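Local coordinates for MccB protein (Escherichia coli, PDB 6OM4) that attaches AMP to the MccA peptide through a phosphoramidate bond in making the Trojan-horse antibiotic microcin C7, probably by E1-like adenylylation, at residues G17-G22 and E26-N31; I38-Y43 and A58-K63; G6-I11 and F77-E82; S131-T136 and L301-V306. One frame throughout, in Å; residues are numbered along the deposited sequence.

Interaction 1: G17-G22 and E26-N31; sequences GGLVGG and EQYVEN
L19 and Y28 face each other across an antiparallel beta hairpin made by strands 17-20 and 27-29, as a non-hydrogen-bonded pair. With its CG anti to the carbonyl carbon (chi1 -67°), L19 leans toward the second strand, and its CD2 reaches the edge of the Y28 ring near the ring plane, 3.9 Å from Y28 CB. The same methyl lies 3.9 Å from E26 CD, because the extended chain of the exposed E26 runs obliquely across the leucine and lays both CG and CD along L19 CD2. The phenol oxygen of Y28 accepts a hydrogen bond from the backbone N of S16, so the tyrosine reaches back to the residue before the hairpin strand.

The opposite side of the hairpin carries V20 and V29, beta-branched residues suited to an extended backbone. They are buried against W35, L34 and I38 of helix 32-43 and F71 of helix 62-74. Q27, on the same face but partly exposed, turns its bent chain away, where NE2 is bonded to K25 O. Two hydrogen-bonded pairs zip the strands together, V20 with Q27 and G18 with V29; V29 N donates to G18 O at 2.8 Å, almost straight at 174°. At the far end G17, having no side chain, brings its CA within 3.2 Å of V29 O in a CA-H...O contact.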
loop_
_atom_site.group_PDB
_atom_site.type_symbol
_atom_site.label_atom_id
_atom_site.label_comp_id
_atom_site.label_asym_id
_atom_site.label_seq_id
_atom_site.Cartn_x
_atom_site.Cartn_y
_atom_site.Cartn_z
ATOM N N GLY A 17 24.471 0.267 25.392
ATOM C CA GLY A 17 23.221 0.611 26.053
ATOM C C GLY A 17 22.137 -0.420 25.764
ATOM O O GLY A 17 22.281 -1.625 25.993
ATOM N N GLY A 18 21.047 0.068 25.197
ATOM C CA GLY A 18 19.940 -0.786 24.925
ATOM C C GLY A 18 19.066 -0.245 23.826
ATOM O O GLY A 18 19.220 0.900 23.388
ATOM N N LEU A 19 18.124 -1.092 23.424
ATOM C CA LEU A 19 17.136 -0.801 22.472
ATOM C C LEU A 19 15.757 -0.768 23.134
ATOM O O LEU A 19 15.418 -1.606 24.003
ATOM C CB LEU A 19 17.150 -1.884 21.401
ATOM C CG LEU A 19 18.415 -1.923 20.535
ATOM C CD1 LEU A 19 18.457 -3.221 19.753
ATOM C CD2 LEU A 19 18.471 -0.747 19.579
ATOM N N VAL A 20 14.969 0.195 22.671
ATOM C CA VAL A 20 13.557 0.251 23.002
ATOM C C VAL A 20 12.764 0.339 21.699
ATOM O O VAL A 20 12.973 1.211 20.870
ATOM C CB VAL A 20 13.250 1.435 23.936
ATOM C CG1 VAL A 20 11.760 1.489 24.271
ATOM C CG2 VAL A 20 14.138 1.410 25.172
ATOM N N GLY A 21 11.825 -0.595 21.516
ATOM C CA GLY A 21 10.960 -0.541 20.400
ATOM C C GLY A 21 11.492 -1.365 19.250
ATOM O O GLY A 21 12.640 -1.839 19.273
ATOM N N GLY A 22 10.640 -1.560 18.252
ATOM C CA GLY A 22 11.029 -2.216 17.024
ATOM C C GLY A 22 10.414 -1.554 15.822
ATOM O O GLY A 22 9.302 -0.970 15.914
ATOM N N GLU A 26 12.336 2.262 16.324
ATOM C CA GLU A 26 13.287 1.655 17.274
ATOM C C GLU A 26 14.328 2.695 17.688
ATOM O O GLU A 26 14.839 3.426 16.855
ATOM C CB GLU A 26 13.953 0.443 16.612
ATOM C CG GLU A 26 15.126 -0.148 17.384
ATOM C CD GLU A 26 16.107 -0.906 16.493
ATOM O OE1 GLU A 26 15.991 -2.138 16.497
ATOM O OE2 GLU A 26 16.930 -0.253 15.780
ATOM N N GLN A 27 14.579 2.796 18.989
ATOM C CA GLN A 27 15.563 3.739 19.517
ATOM C C GLN A 27 16.710 3.006 20.200
ATOM O O GLN A 27 16.501 2.154 21.076
ATOM C CB GLN A 27 14.897 4.610 20.562
ATOM C CG GLN A 27 13.742 5.420 20.010
ATOM C CD GLN A 27 14.244 6.414 18.998
ATOM O OE1 GLN A 27 15.287 7.042 19.196
ATOM N NE2 GLN A 27 13.504 6.565 17.908
ATOM N N TYR A 28 17.938 3.376 19.819
ATOM C CA TYR A 28 19.102 2.977 20.545
ATOM C C TYR A 28 19.395 4.054 21.590
ATOM O O TYR A 28 19.585 5.239 21.234
ATOM C CB TYR A 28 20.295 2.755 19.608
ATOM C CG TYR A 28 21.604 2.456 20.303
ATOM C CD1 TYR A 28 21.765 1.344 21.112
ATOM C CD2 TYR A 28 22.708 3.289 20.143
ATOM C CE1 TYR A 28 22.957 1.069 21.768
ATOM C CE2 TYR A 28 23.912 3.023 20.782
ATOM C CZ TYR A 28 24.038 1.908 21.591
ATOM O OH TYR A 28 25.230 1.629 22.211
ATOM N N VAL A 29 19.500 3.614 22.846
ATOM C CA VAL A 29 19.835 4.470 23.984
ATOM C C VAL A 29 21.193 4.041 24.518
ATOM O O VAL A 29 21.319 3.014 25.123
ATOM C CB VAL A 29 18.735 4.341 25.055
ATOM C CG1 VAL A 29 18.928 5.332 26.187
ATOM C CG2 VAL A 29 17.378 4.544 24.427
ATOM N N GLU A 30 22.221 4.839 24.236
ATOM C CA GLU A 30 23.589 4.479 24.579
ATOM C C GLU A 30 23.784 4.562 26.098
ATOM O O GLU A 30 24.557 3.784 26.696
ATOM C CB GLU A 30 24.553 5.385 23.807
ATOM C CG GLU A 30 25.939 5.528 24.427
ATOM C CD GLU A 30 26.862 4.332 24.302
ATOM O OE1 GLU A 30 26.373 3.261 23.891
ATOM O OE2 GLU A 30 28.075 4.473 24.626
ATOM N N ASN A 31 23.104 5.536 26.711
ATOM C CA ASN A 31 23.156 5.807 28.138
ATOM C C ASN A 31 22.408 4.693 28.882
ATOM O O ASN A 31 21.174 4.663 28.894
ATOM C CB ASN A 31 22.570 7.200 28.354
ATOM C CG ASN A 31 22.538 7.727 29.771
ATOM O OD1 ASN A 31 22.467 6.986 30.752
ATOM N ND2 ASN A 31 22.454 9.043 29.857
#

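Interaction 2: I38-Y43 and A58-K63; sequences IIKTAY and ANIPEK
K40 and T41, neighbours on helix 32-43, both meet I60, which belongs to the short connection between helix 51-58 and helix 62-74. K40 comes first. Its chain is extended beyond CG and crosses I60 obliquely, laying CD 3.8 Å from I60 CG2, so the methylenes give the isoleucine an apolar partner. Lysine suits this exposed position because the ammonium group can pass the hydrophobic branch and still stay hydrated: K40 NZ donates to a water at 2.7 Å, and that water donates in turn to N59 O, also at 2.7 Å. The water bridge adds a polar link beside the van der Waals contact.

One residue on, T41 is buried. Its OG1 is 3.8 Å from I60 CD1, the two side chains crossing at about a right angle. The hydroxyl stands beside the backbone N (chi1 -59°), from where it bonds to N37 O one turn back, which satisfies a buried polar atom within its own helix.

I60 can serve both residues because its branches diverge: CG2 goes to the lysine, and the CG1 arm carries CD1 to the threonine. N59, the first residue to leave the helical path, has positive phi and turns the chain, while P61 stands at the N-cap of the next helix. Helix 62-74 then packs against helix 32-43, where F65, C68 and L72 touch T41 and C68 also packs on I38.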
loop_
_atom_site.group_PDB
_atom_site.type_symbol
_atom_site.label_atom_id
_atom_site.label_comp_id
_atom_site.label_asym_id
_atom_site.label_seq_id
_atom_site.Cartn_x
_atom_site.Cartn_y
_atom_site.Cartn_z
ATOM N N ILE A 38 13.996 4.225 31.368
ATOM C CA ILE A 38 12.905 4.097 30.397
ATOM C C ILE A 38 12.130 2.802 30.671
ATOM O O ILE A 38 10.904 2.749 30.582
ATOM C CB ILE A 38 13.449 4.140 28.956
ATOM C CG1 ILE A 38 14.079 5.506 28.629
ATOM C CG2 ILE A 38 12.358 3.733 27.976
ATOM C CD1 ILE A 38 14.983 5.514 27.394
ATOM N N ILE A 39 12.868 1.729 30.954
ATOM C CA ILE A 39 12.217 0.400 31.257
ATOM C C ILE A 39 11.323 0.539 32.482
ATOM O O ILE A 39 10.176 0.087 32.459
ATOM C CB ILE A 39 13.253 -0.708 31.456
ATOM C CG1 ILE A 39 13.967 -1.044 30.147
ATOM C CG2 ILE A 39 12.607 -1.949 32.064
ATOM C CD1 ILE A 39 15.279 -1.757 30.314
ATOM N N LYS A 40 11.838 1.172 33.552
ATOM C CA LYS A 40 11.057 1.320 34.792
ATOM C C LYS A 40 9.801 2.152 34.522
ATOM O O LYS A 40 8.724 1.832 35.031
ATOM C CB LYS A 40 11.896 1.975 35.899
ATOM C CG LYS A 40 13.053 1.139 36.437
ATOM C CD LYS A 40 13.966 1.996 37.333
ATOM C CE LYS A 40 14.811 1.183 38.284
ATOM N NZ LYS A 40 15.472 2.039 39.304
ATOM N N THR A 41 9.921 3.196 33.695
ATOM C CA THR A 41 8.798 4.036 33.331
ATOM C C THR A 41 7.771 3.224 32.523
ATOM O O THR A 41 6.574 3.235 32.823
ATOM C CB THR A 41 9.256 5.297 32.585
ATOM O OG1 THR A 41 10.152 6.003 33.448
ATOM C CG2 THR A 41 8.129 6.223 32.170
ATOM N N ALA A 42 8.242 2.516 31.505
ATOM C CA ALA A 42 7.422 1.714 30.623
ATOM C C ALA A 42 6.574 0.736 31.439
ATOM O O ALA A 42 5.328 0.585 31.218
ATOM C CB ALA A 42 8.298 0.979 29.651
ATOM N N TYR A 43 7.229 0.121 32.420
ATOM C CA TYR A 43 6.628 -0.917 33.225
ATOM C C TYR A 43 5.415 -0.395 34.006
ATOM O O TYR A 43 4.455 -1.159 34.219
ATOM C CB TYR A 43 7.695 -1.512 34.133
ATOM C CG TYR A 43 7.240 -2.651 35.013
ATOM C CD1 TYR A 43 7.195 -3.948 34.521
ATOM C CD2 TYR A 43 6.936 -2.440 36.342
ATOM C CE1 TYR A 43 6.868 -5.019 35.336
ATOM C CE2 TYR A 43 6.594 -3.504 37.170
ATOM C CZ TYR A 43 6.551 -4.791 36.662
ATOM O OH TYR A 43 6.210 -5.848 37.465
ATOM N N ALA A 58 7.016 4.661 40.603
ATOM C CA ALA A 58 8.178 4.529 39.696
ATOM C C ALA A 58 9.495 4.436 40.485
ATOM O O ALA A 58 10.412 3.698 40.107
ATOM C CB ALA A 58 8.205 5.740 38.769
ATOM N N ASN A 59 9.591 5.222 41.563
ATOM C CA ASN A 59 10.782 5.226 42.438
ATOM C C ASN A 59 12.037 5.617 41.637
ATOM O O ASN A 59 13.109 4.986 41.773
ATOM C CB ASN A 59 10.964 3.885 43.154
ATOM C CG ASN A 59 9.828 3.624 44.122
ATOM O OD1 ASN A 59 9.581 4.432 45.016
ATOM N ND2 ASN A 59 9.092 2.547 43.915
ATOM N N ILE A 60 11.887 6.660 40.812
ATOM C CA ILE A 60 12.993 7.394 40.232
ATOM C C ILE A 60 12.631 8.871 40.331
ATOM O O ILE A 60 11.465 9.214 40.478
ATOM C CB ILE A 60 13.307 6.971 38.779
ATOM C CG1 ILE A 60 12.133 7.232 37.826
ATOM C CG2 ILE A 60 13.751 5.523 38.743
ATOM C CD1 ILE A 60 12.416 6.954 36.311
ATOM N N PRO A 61 13.611 9.791 40.252
ATOM C CA PRO A 61 13.306 11.215 40.292
ATOM C C PRO A 61 12.316 11.639 39.198
ATOM O O PRO A 61 12.360 11.133 38.028
ATOM C CB PRO A 61 14.665 11.881 40.059
ATOM C CG PRO A 61 15.666 10.843 40.500
ATOM C CD PRO A 61 15.050 9.508 40.131
ATOM N N GLU A 62 11.438 12.583 39.565
ATOM C CA GLU A 62 10.416 13.090 38.666
ATOM C C GLU A 62 11.059 13.677 37.403
ATOM O O GLU A 62 10.484 13.510 36.302
ATOM C CB GLU A 62 9.512 14.111 39.353
ATOM C CG GLU A 62 8.428 14.648 38.424
ATOM C CD GLU A 62 7.352 15.500 39.070
ATOM O OE1 GLU A 62 7.444 15.711 40.292
ATOM O OE2 GLU A 62 6.419 15.930 38.339
ATOM N N LYS A 63 12.231 14.323 37.530
ATOM C CA LYS A 63 12.944 14.850 36.344
ATOM C C LYS A 63 13.200 13.720 35.328
ATOM O O LYS A 63 12.989 13.888 34.121
ATOM C CB LYS A 63 14.315 15.432 36.723
ATOM C CG LYS A 63 14.314 16.848 37.290
ATOM C CD LYS A 63 15.686 17.317 37.815
ATOM C CE LYS A 63 15.646 18.684 38.485
ATOM N NZ LYS A 63 16.835 19.516 38.160
HETATM O O HOH W 1 13.821 2.454 41.374
#

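Interaction 3: G6-I11 and F77-E82; sequences GRYVKI and FIIPSE. Unlike the reference sequence in segment 77-82: S81 (reference Gly).
The carbonyl oxygen of F77 accepts a hydrogen bond from G6 N, 2.9 Å long with an N-H...O angle of 164°, and the donor stands 22° from the carbonyl plane. V9 closes in on the same oxygen, with V9 CG2 3.5 Å from F77 O. That methyl also lies 3.8 Å from F77 CB, where the two side chains cross at about a right angle. The branched valine thus sets one methyl against both the carbonyl and the start of the F77 side chain, whose ring also packs on V20 and L72.

The bond carries on an antiparallel pairing, since strand 78-80 runs beside strand 2-5 and I79 is already bonded to I4 through the backbone. Just past it the chain reverses in a type I beta turn from G6 to V9, whose closing bond from V9 N to G6 O is weak.

Within the turn Y8 folds back over its own start. Its CG sits between the backbone N and the carbonyl carbon (chi1 46°), which puts G6 CA 3.8 Å above one face of the ring, offset toward its rim; the glycine leaves room for this approach. The Y8 and I79 side chains come from opposite directions, with Y8 OH 3.4 Å from I79 CG2, while the hydroxyl itself is hydrogen-bonded to F76 O. Q100 of helix 93-101 touches both Y8 and I79.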
loop_
_atom_site.group_PDB
_atom_site.type_symbol
_atom_site.label_atom_id
_atom_site.label_comp_id
_atom_site.label_asym_id
_atom_site.label_seq_id
_atom_site.Cartn_x
_atom_site.Cartn_y
_atom_site.Cartn_z
ATOM N N GLY A 6 1.948 -0.025 24.535
ATOM C CA GLY A 6 1.569 -0.825 23.376
ATOM C C GLY A 6 2.179 -2.226 23.436
ATOM O O GLY A 6 3.289 -2.421 23.961
ATOM N N ARG A 7 1.465 -3.219 22.891
ATOM C CA ARG A 7 1.909 -4.605 22.943
ATOM C C ARG A 7 3.091 -4.789 21.980
ATOM O O ARG A 7 3.801 -5.788 22.057
ATOM C CB ARG A 7 0.772 -5.571 22.603
ATOM C CG ARG A 7 -0.403 -5.533 23.571
ATOM C CD ARG A 7 -0.152 -6.229 24.886
ATOM N NE ARG A 7 0.239 -7.636 24.766
ATOM C CZ ARG A 7 -0.565 -8.687 24.863
ATOM N NH1 ARG A 7 -1.843 -8.529 25.166
ATOM N NH2 ARG A 7 -0.092 -9.895 24.591
ATOM N N TYR A 8 3.336 -3.787 21.130
ATOM C CA TYR A 8 4.359 -3.838 20.046
ATOM C C TYR A 8 5.697 -3.291 20.543
ATOM O O TYR A 8 6.665 -3.175 19.765
ATOM C CB TYR A 8 3.883 -3.125 18.772
ATOM C CG TYR A 8 3.271 -1.786 19.052
ATOM C CD1 TYR A 8 4.060 -0.673 19.228
ATOM C CD2 TYR A 8 1.913 -1.676 19.272
ATOM C CE1 TYR A 8 3.528 0.548 19.577
ATOM C CE2 TYR A 8 1.350 -0.458 19.597
ATOM C CZ TYR A 8 2.158 0.649 19.767
ATOM O OH TYR A 8 1.564 1.829 20.087
ATOM N N VAL A 9 5.789 -3.007 21.845
ATOM C CA VAL A 9 7.041 -2.616 22.473
ATOM C C VAL A 9 7.811 -3.869 22.894
ATOM O O VAL A 9 7.278 -4.775 23.508
ATOM C CB VAL A 9 6.784 -1.672 23.657
ATOM C CG1 VAL A 9 8.074 -1.206 24.330
ATOM C CG2 VAL A 9 5.988 -0.479 23.164
ATOM N N LYS A 10 9.101 -3.863 22.563
ATOM C CA LYS A 10 10.041 -4.876 23.003
ATOM C C LYS A 10 11.310 -4.166 23.468
ATOM O O LYS A 10 11.547 -3.007 23.081
ATOM C CB LYS A 10 10.345 -5.856 21.862
ATOM C CG LYS A 10 10.958 -5.188 20.632
ATOM C CD LYS A 10 10.965 -6.094 19.427
ATOM C CE LYS A 10 11.682 -7.395 19.692
ATOM N NZ LYS A 10 12.132 -8.011 18.418
ATOM N N ILE A 11 12.136 -4.886 24.224
ATOM C CA ILE A 11 13.305 -4.279 24.889
ATOM C C ILE A 11 14.486 -5.239 24.773
ATOM O O ILE A 11 14.288 -6.453 24.966
ATOM C CB ILE A 11 13.011 -3.957 26.364
ATOM C CG1 ILE A 11 11.791 -3.053 26.598
ATOM C CG2 ILE A 11 14.250 -3.404 27.048
ATOM C CD1 ILE A 11 11.931 -1.672 26.052
ATOM N N PHE A 77 5.128 4.506 21.964
ATOM C CA PHE A 77 5.331 3.298 22.758
ATOM C C PHE A 77 4.303 3.219 23.890
ATOM O O PHE A 77 3.859 2.132 24.277
ATOM C CB PHE A 77 6.755 3.250 23.283
ATOM C CG PHE A 77 7.835 3.174 22.231
ATOM C CD1 PHE A 77 7.600 2.640 20.977
ATOM C CD2 PHE A 77 9.121 3.556 22.557
ATOM C CE1 PHE A 77 8.627 2.522 20.053
ATOM C CE2 PHE A 77 10.148 3.441 21.631
ATOM C CZ PHE A 77 9.903 2.917 20.385
ATOM N N ILE A 78 3.951 4.382 24.428
ATOM C CA ILE A 78 2.756 4.475 25.273
ATOM C C ILE A 78 1.710 5.275 24.497
ATOM O O ILE A 78 2.048 6.245 23.781
ATOM C CB ILE A 78 3.037 5.043 26.682
ATOM C CG1 ILE A 78 3.589 6.454 26.655
ATOM C CG2 ILE A 78 3.927 4.106 27.507
ATOM C CD1 ILE A 78 3.635 7.080 28.022
ATOM N N ILE A 79 0.453 4.820 24.599
ATOM C CA ILE A 79 -0.642 5.389 23.847
ATOM C C ILE A 79 -1.807 5.617 24.790
ATOM O O ILE A 79 -1.864 5.029 25.877
ATOM C CB ILE A 79 -1.070 4.488 22.674
ATOM C CG1 ILE A 79 -1.517 3.120 23.176
ATOM C CG2 ILE A 79 0.053 4.425 21.638
ATOM C CD1 ILE A 79 -2.002 2.202 22.095
ATOM N N PRO A 80 -2.764 6.485 24.416
ATOM C CA PRO A 80 -3.971 6.630 25.214
ATOM C C PRO A 80 -4.635 5.266 25.423
ATOM O O PRO A 80 -4.801 4.521 24.475
ATOM C CB PRO A 80 -4.841 7.567 24.380
ATOM C CG PRO A 80 -3.838 8.375 23.642
ATOM C CD PRO A 80 -2.756 7.382 23.268
ATOM N N SER A 81 -5.075 5.013 26.650
ATOM C CA SER A 81 -5.779 3.804 26.996
ATOM C C SER A 81 -7.040 3.658 26.125
ATOM O O SER A 81 -7.415 2.521 25.740
ATOM C CB SER A 81 -6.146 3.801 28.455
ATOM O OG SER A 81 -6.938 2.680 28.753
ATOM N N GLU A 82 -7.648 4.812 25.815
ATOM C CA GLU A 82 -8.786 5.025 24.846
ATOM C C GLU A 82 -8.586 4.190 23.558
ATOM O O GLU A 82 -9.536 3.616 22.980
ATOM C CB GLU A 82 -8.836 6.554 24.624
ATOM C CG GLU A 82 -9.867 7.111 23.654
ATOM C CD GLU A 82 -9.697 8.588 23.288
ATOM O OE1 GLU A 82 -8.859 9.281 23.919
ATOM O OE2 GLU A 82 -10.378 9.046 22.345
#

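Interaction 4: S131-T136 and L301-V306; sequences SVILAT and LCAADV
In the Rossmann-like ThiF domain, helix 125-136 makes the crossover between the parallel strands 117-121 and 141-146, and here its I133 and L134 meet A303 and V306 of helix 292-311. The two segments cross at 36° with their axes 9.4 Å apart. No hydrogen bond joins them; the contact is mainly apolar.

A303 points toward the first helix. Its CB lies against both arms of I133, 3.7 Å from I133 CG2 and 3.8 Å from I133 CD1, so the small alanine accepts the broad isoleucine where the helices come nearest. L134 starts out beside the interface and bends into it. Its chain meets V306 at about a right angle, with L134 CD2 3.8 Å from V306 CG1. This valine branch, anti to the backbone N (chi1 170°), is near both leucine methyls. Leucine suits the place because its long, forked end can bring two methyls to V306 from a backbone set to one side.

Helix 292-311 is seated on the central sheet by C302, which touches I235 and A237, while the buried carboxylate of D305 is bonded to L317 N and S318 OG. On the other helix, S131 packs against helix 170-181. At the end of helix 125-136, T136 OG1 donates to V132 O at 2.8 Å, and T136 N reaches that same oxygen from the opposite face of its carbonyl plane.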
loop_
_atom_site.group_PDB
_atom_site.type_symbol
_atom_site.label_atom_id
_atom_site.label_comp_id
_atom_site.label_asym_id
_atom_site.label_seq_id
_atom_site.Cartn_x
_atom_site.Cartn_y
_atom_site.Cartn_z
ATOM N N SER A 131 -6.072 -7.362 -3.908
ATOM C CA SER A 131 -7.459 -7.605 -3.471
ATOM C C SER A 131 -7.521 -8.371 -2.139
ATOM O O SER A 131 -8.349 -8.045 -1.289
ATOM C CB SER A 131 -8.301 -8.263 -4.554
ATOM O OG SER A 131 -7.944 -9.624 -4.743
ATOM N N VAL A 132 -6.696 -9.411 -1.950
ATOM C CA VAL A 132 -6.830 -10.214 -0.772
ATOM C C VAL A 132 -6.311 -9.431 0.444
ATOM O O VAL A 132 -6.846 -9.555 1.530
ATOM C CB VAL A 132 -6.168 -11.597 -0.920
ATOM C CG1 VAL A 132 -4.631 -11.543 -0.965
ATOM C CG2 VAL A 132 -6.668 -12.499 0.183
ATOM N N ILE A 133 -5.266 -8.631 0.270
ATOM C CA ILE A 133 -4.835 -7.798 1.394
ATOM C C ILE A 133 -5.968 -6.855 1.790
ATOM O O ILE A 133 -6.254 -6.661 2.997
ATOM C CB ILE A 133 -3.560 -6.995 1.044
ATOM C CG1 ILE A 133 -2.376 -7.940 0.879
ATOM C CG2 ILE A 133 -3.309 -5.948 2.104
ATOM C CD1 ILE A 133 -1.226 -7.386 0.102
ATOM N N LEU A 134 -6.586 -6.203 0.803
ATOM C CA LEU A 134 -7.594 -5.206 1.122
ATOM C C LEU A 134 -8.807 -5.897 1.767
ATOM O O LEU A 134 -9.372 -5.384 2.742
ATOM C CB LEU A 134 -7.985 -4.401 -0.127
ATOM C CG LEU A 134 -6.874 -3.585 -0.800
ATOM C CD1 LEU A 134 -7.463 -2.709 -1.921
ATOM C CD2 LEU A 134 -6.149 -2.680 0.203
ATOM N N ALA A 135 -9.219 -7.055 1.240
ATOM C CA ALA A 135 -10.372 -7.755 1.774
ATOM C C ALA A 135 -10.105 -8.144 3.230
ATOM O O ALA A 135 -10.938 -7.960 4.105
ATOM C CB ALA A 135 -10.687 -8.960 0.924
ATOM N N THR A 136 -8.910 -8.675 3.516
ATOM C CA THR A 136 -8.692 -9.174 4.840
ATOM C C THR A 136 -8.351 -8.041 5.815
ATOM O O THR A 136 -8.422 -8.289 7.004
ATOM C CB THR A 136 -7.653 -10.292 4.858
ATOM O OG1 THR A 136 -6.434 -9.782 4.324
ATOM C CG2 THR A 136 -8.115 -11.475 4.041
ATOM N N LEU A 301 3.272 -3.408 -1.577
ATOM C CA LEU A 301 3.472 -2.023 -1.283
ATOM C C LEU A 301 2.355 -1.157 -1.886
ATOM O O LEU A 301 2.007 -0.114 -1.277
ATOM C CB LEU A 301 4.861 -1.614 -1.763
ATOM C CG LEU A 301 5.974 -2.226 -0.927
ATOM C CD1 LEU A 301 7.330 -2.089 -1.610
ATOM C CD2 LEU A 301 5.964 -1.574 0.462
ATOM N N CYS A 302 1.747 -1.585 -2.995
ATOM C CA CYS A 302 0.565 -0.936 -3.549
ATOM C C CYS A 302 -0.596 -1.000 -2.535
ATOM O O CYS A 302 -1.250 0.006 -2.234
ATOM C CB CYS A 302 0.197 -1.616 -4.873
ATOM S SG CYS A 302 -1.327 -0.949 -5.604
ATOM N N ALA A 303 -0.849 -2.195 -1.981
ATOM C CA ALA A 303 -1.931 -2.365 -1.006
ATOM C C ALA A 303 -1.673 -1.467 0.217
ATOM O O ALA A 303 -2.591 -0.864 0.752
ATOM C CB ALA A 303 -2.085 -3.799 -0.596
ATOM N N ALA A 304 -0.411 -1.382 0.665
ATOM C CA ALA A 304 -0.066 -0.556 1.843
ATOM C C ALA A 304 -0.479 0.888 1.599
ATOM O O ALA A 304 -1.029 1.551 2.491
ATOM C CB ALA A 304 1.410 -0.597 2.116
ATOM N N ASP A 305 -0.131 1.400 0.424
ATOM C CA ASP A 305 -0.497 2.784 0.078
ATOM C C ASP A 305 -2.016 2.989 -0.007
ATOM O O ASP A 305 -2.472 4.016 0.449
ATOM C CB ASP A 305 0.256 3.232 -1.168
ATOM C CG ASP A 305 1.669 3.724 -0.830
ATOM O OD1 ASP A 305 2.121 3.623 0.381
ATOM O OD2 ASP A 305 2.315 4.222 -1.761
ATOM N N VAL A 306 -2.794 2.020 -0.497
ATOM C CA VAL A 306 -4.269 2.115 -0.481
ATOM C C VAL A 306 -4.807 2.216 0.958
ATOM O O VAL A 306 -5.631 3.125 1.296
ATOM C CB VAL A 306 -4.904 0.930 -1.221
ATOM C CG1 VAL A 306 -6.406 0.879 -1.005
ATOM C CG2 VAL A 306 -4.550 0.965 -2.686
#

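Interactions 1, 2 and 3 belong to one small N-terminal unit and are linked by packing: V20 and V29 of the hairpin on I38, F77 on V20 and G21, and, nearer the surface, I39 on I11. Backbone pairing dominates interaction 1, a local hairpin, and a single main-chain bond anchors interaction 3, which joins distant parts of the sequence. Interaction 2, at the periphery, relies on one isoleucine and a water bridge. Interaction 4 stands apart, its nearest atoms about 16 Å from interaction 1 and about 17 Å from interaction 3; deep in the ThiF domain and close to the chain's centre, it joins two helices by mainly apolar contact.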